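Local coordinates for SIR4-interacting protein SIF2 (Saccharomyces cerevisiae, PDB 1R5M), which antagonizes telomeric silencing in yeast as a WD-repeat transcription corepressor subunit of the Set3 complex, at residues 50-61 with 399-410. Numbering follows the deposited sequence.
Sequences SSTWNPLDESIL and DLSWNCAGNKIS. With SO4 (sulfate ion), chain C.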
# COMPACT_ATOMS: atom_id res chain seq x y z
N SER A 50 -2.95 3.42 10.42
CA SER A 50 -2.76 3.56 8.99
C SER A 50 -4.01 4.22 8.44
O SER A 50 -5.01 4.36 9.16
CB SER A 50 -2.56 2.20 8.32
OG SER A 50 -3.76 1.45 8.33
N SER A 51 -3.98 4.64 7.18
CA SER A 51 -5.15 5.27 6.60
C SER A 51 -5.13 5.12 5.09
O SER A 51 -4.11 4.77 4.50
CB SER A 51 -5.20 6.76 6.97
OG SER A 51 -4.15 7.50 6.35
N THR A 52 -6.28 5.35 4.47
CA THR A 52 -6.40 5.26 3.03
C THR A 52 -7.57 6.13 2.59
O THR A 52 -8.68 6.05 3.13
CB THR A 52 -6.59 3.78 2.58
OG1 THR A 52 -6.73 3.74 1.15
CG2 THR A 52 -7.81 3.15 3.24
N TRP A 53 -7.31 7.01 1.63
CA TRP A 53 -8.33 7.92 1.12
C TRP A 53 -9.23 7.24 0.10
O TRP A 53 -8.82 6.31 -0.59
CB TRP A 53 -7.68 9.14 0.48
CG TRP A 53 -6.90 10.00 1.42
CD1 TRP A 53 -5.63 9.78 1.87
CD2 TRP A 53 -7.34 11.23 2.02
NE1 TRP A 53 -5.25 10.81 2.71
CE2 TRP A 53 -6.28 11.70 2.82
CE3 TRP A 53 -8.53 11.97 1.96
CZ2 TRP A 53 -6.37 12.89 3.55
CZ3 TRP A 53 -8.62 13.15 2.69
CH2 TRP A 53 -7.54 13.60 3.47
N ASN A 54 -10.46 7.73 -0.00
CA ASN A 54 -11.40 7.19 -0.96
C ASN A 54 -10.84 7.42 -2.36
O ASN A 54 -10.37 8.52 -2.68
CB ASN A 54 -12.75 7.87 -0.80
CG ASN A 54 -13.83 7.20 -1.60
OD1 ASN A 54 -13.91 7.35 -2.82
ND2 ASN A 54 -14.68 6.43 -0.92
N PRO A 55 -10.87 6.40 -3.23
CA PRO A 55 -10.33 6.57 -4.58
C PRO A 55 -11.05 7.57 -5.49
O PRO A 55 -10.48 8.02 -6.48
CB PRO A 55 -10.35 5.15 -5.14
CG PRO A 55 -11.52 4.53 -4.45
CD PRO A 55 -11.36 5.02 -3.03
N LEU A 56 -12.29 7.92 -5.16
CA LEU A 56 -13.04 8.83 -6.01
C LEU A 56 -13.51 10.13 -5.35
O LEU A 56 -13.93 11.06 -6.04
CB LEU A 56 -14.24 8.10 -6.62
CG LEU A 56 -13.85 6.97 -7.58
CD1 LEU A 56 -15.10 6.27 -8.08
CD2 LEU A 56 -13.04 7.53 -8.74
N ASP A 57 -13.43 10.19 -4.02
CA ASP A 57 -13.85 11.39 -3.30
C ASP A 57 -12.64 11.95 -2.56
O ASP A 57 -12.19 11.39 -1.56
CB ASP A 57 -14.95 11.05 -2.29
CG ASP A 57 -15.62 12.28 -1.72
OD1 ASP A 57 -14.92 13.28 -1.47
OD2 ASP A 57 -16.86 12.24 -1.52
N GLU A 58 -12.12 13.08 -3.04
CA GLU A 58 -10.94 13.69 -2.44
C GLU A 58 -11.08 14.13 -0.99
O GLU A 58 -10.08 14.40 -0.33
CB GLU A 58 -10.49 14.89 -3.29
CG GLU A 58 -11.29 16.16 -3.07
CD GLU A 58 -10.65 17.36 -3.76
OE1 GLU A 58 -10.86 17.52 -4.98
OE2 GLU A 58 -9.93 18.11 -3.08
N SER A 59 -12.31 14.19 -0.49
CA SER A 59 -12.54 14.64 0.89
C SER A 59 -12.74 13.54 1.92
O SER A 59 -12.80 13.83 3.12
CB SER A 59 -13.76 15.56 0.93
OG SER A 59 -14.97 14.81 0.82
N ILE A 60 -12.83 12.29 1.48
CA ILE A 60 -13.07 11.19 2.40
C ILE A 60 -11.84 10.35 2.74
O ILE A 60 -11.16 9.83 1.86
CB ILE A 60 -14.18 10.27 1.86
CG1 ILE A 60 -15.47 11.07 1.69
CG2 ILE A 60 -14.40 9.10 2.81
CD1 ILE A 60 -16.64 10.27 1.14
N LEU A 61 -11.59 10.22 4.04
CA LEU A 61 -10.46 9.47 4.56
C LEU A 61 -10.93 8.36 5.50
O LEU A 61 -11.85 8.55 6.30
CB LEU A 61 -9.53 10.41 5.34
CG LEU A 61 -8.34 9.80 6.10
CD1 LEU A 61 -7.37 9.18 5.12
CD2 LEU A 61 -7.65 10.88 6.93
N ASP A 399 2.99 4.97 8.29
CA ASP A 399 2.20 4.93 7.07
C ASP A 399 1.84 6.33 6.59
O ASP A 399 1.82 7.28 7.37
CB ASP A 399 0.92 4.12 7.33
CG ASP A 399 -0.00 4.08 6.13
OD1 ASP A 399 -1.10 4.68 6.18
OD2 ASP A 399 0.36 3.43 5.13
N LEU A 400 1.57 6.44 5.30
CA LEU A 400 1.14 7.70 4.72
C LEU A 400 0.23 7.36 3.55
O LEU A 400 0.33 6.27 2.98
CB LEU A 400 2.34 8.55 4.28
CG LEU A 400 3.27 8.15 3.14
CD1 LEU A 400 4.39 9.20 3.03
CD2 LEU A 400 3.88 6.78 3.41
N SER A 401 -0.67 8.27 3.22
CA SER A 401 -1.59 8.04 2.11
C SER A 401 -2.00 9.34 1.44
O SER A 401 -2.17 10.36 2.10
CB SER A 401 -2.84 7.32 2.62
OG SER A 401 -3.53 8.12 3.57
N TRP A 402 -2.14 9.28 0.12
CA TRP A 402 -2.54 10.43 -0.70
C TRP A 402 -4.04 10.45 -0.95
O TRP A 402 -4.64 9.40 -1.18
CB TRP A 402 -1.93 10.36 -2.10
CG TRP A 402 -0.46 10.56 -2.24
CD1 TRP A 402 0.51 9.60 -2.27
CD2 TRP A 402 0.19 11.80 -2.54
NE1 TRP A 402 1.72 10.17 -2.57
CE2 TRP A 402 1.55 11.51 -2.75
CE3 TRP A 402 -0.26 13.12 -2.66
CZ2 TRP A 402 2.48 12.51 -3.07
CZ3 TRP A 402 0.67 14.11 -2.99
CH2 TRP A 402 2.02 13.80 -3.19
N ASN A 403 -4.64 11.64 -0.96
CA ASN A 403 -6.05 11.70 -1.31
C ASN A 403 -6.04 11.63 -2.84
O ASN A 403 -4.99 11.81 -3.46
CB ASN A 403 -6.73 12.96 -0.74
CG ASN A 403 -6.43 14.23 -1.51
OD1 ASN A 403 -5.36 14.41 -2.08
ND2 ASN A 403 -7.39 15.15 -1.50
N CYS A 404 -7.18 11.35 -3.45
CA CYS A 404 -7.19 11.18 -4.90
C CYS A 404 -6.83 12.40 -5.74
O CYS A 404 -6.38 12.26 -6.88
CB CYS A 404 -8.55 10.61 -5.36
SG CYS A 404 -10.00 11.64 -5.06
N ALA A 405 -7.00 13.59 -5.18
CA ALA A 405 -6.69 14.83 -5.89
C ALA A 405 -5.21 15.19 -5.78
O ALA A 405 -4.71 16.05 -6.51
CB ALA A 405 -7.55 15.97 -5.36
N GLY A 406 -4.51 14.53 -4.86
CA GLY A 406 -3.10 14.81 -4.67
C GLY A 406 -2.78 16.09 -3.92
O GLY A 406 -1.65 16.58 -4.00
N ASN A 407 -3.75 16.64 -3.20
CA ASN A 407 -3.50 17.87 -2.46
C ASN A 407 -3.47 17.67 -0.94
O ASN A 407 -3.36 18.63 -0.18
CB ASN A 407 -4.54 18.96 -2.81
CG ASN A 407 -5.97 18.48 -2.66
OD1 ASN A 407 -6.31 17.76 -1.72
ND2 ASN A 407 -6.83 18.91 -3.57
N LYS A 408 -3.57 16.41 -0.51
CA LYS A 408 -3.54 16.09 0.91
C LYS A 408 -2.89 14.73 1.14
O LYS A 408 -3.05 13.81 0.34
CB LYS A 408 -4.95 16.05 1.50
CG LYS A 408 -5.70 17.37 1.47
CD LYS A 408 -7.08 17.23 2.06
CE LYS A 408 -7.85 18.54 2.00
NZ LYS A 408 -7.95 19.04 0.60
N ILE A 409 -2.15 14.63 2.24
CA ILE A 409 -1.51 13.38 2.63
C ILE A 409 -1.81 13.16 4.10
O ILE A 409 -1.73 14.09 4.91
CB ILE A 409 0.03 13.40 2.43
CG1 ILE A 409 0.36 13.35 0.94
CG2 ILE A 409 0.68 12.21 3.14
CD1 ILE A 409 1.85 13.37 0.62
N SER A 410 -2.20 11.94 4.45
CA SER A 410 -2.49 11.57 5.82
C SER A 410 -1.26 10.85 6.34
O SER A 410 -0.82 9.87 5.76
CB SER A 410 -3.71 10.65 5.89
OG SER A 410 -3.97 10.25 7.22
S SO4 C . -3.13 3.66 -0.02
O1 SO4 C . -2.53 3.15 -1.26
O2 SO4 C . -3.35 2.55 0.93
O3 SO4 C . -2.21 4.65 0.59
O4 SO4 C . -4.42 4.29 -0.32
O HOH W 1 -1.67 7.19 7.02
O HOH W 2 -1.76 3.71 3.28
O HOH W 3 -5.06 6.89 -0.30
O HOH W 4 -9.41 10.81 -1.72
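W53 and S51 meet S401, N403 and S410 where the first and eighth WD repeats of this β-propeller adjoin; strands 50-53 and 399-402, the innermost of neighbouring blades, run side by side at 8° with axes 6.1 Å apart. No backbone-to-backbone hydrogen bond links the segments; each direct hydrogen bond between them uses at least one side-chain atom. S51 OG accepts from two hydroxyls, S401 OG and S410 OG, each at 2.9 Å, and donates to a water that in turn gives its protons to D399 OD1 and S410 O. That buried hydroxyl is thereby gripped three times. D399 OD1 also takes S51 N at 3.0 Å on its anti side, well out of the carboxylate plane, while D399 OD2 forms a salt bridge with R337.

The W53 indole is wedged between two aliphatic groups: N403 CB lies over one face, 3.6 Å from the six-membered-ring centroid in a CH-π contact, and L61 CD1 of its own repeat covers the opposite face. At the ring edge NE1 makes a weak, bent bond to S401 O (3.2 Å).

N403 has CG between its backbone N and carbonyl carbon (chi1 77°), which carries the amide toward E58 while CB stays over the ring. Within its own hairpin, N403 OD1 accepts from N407 N and K408 N, which fixes the amide's rotation, and ND2 also donates to N407 OD1. Two bonds cross to E58. N407 ND2 meets E58 OE2 at 3.2 Å, from above the carboxylate plane. N403 ND2 reaches E58 O at 3.0 Å; its N-H...O angle is an almost straight 171°, with the acceptor lying in the N403 amide plane.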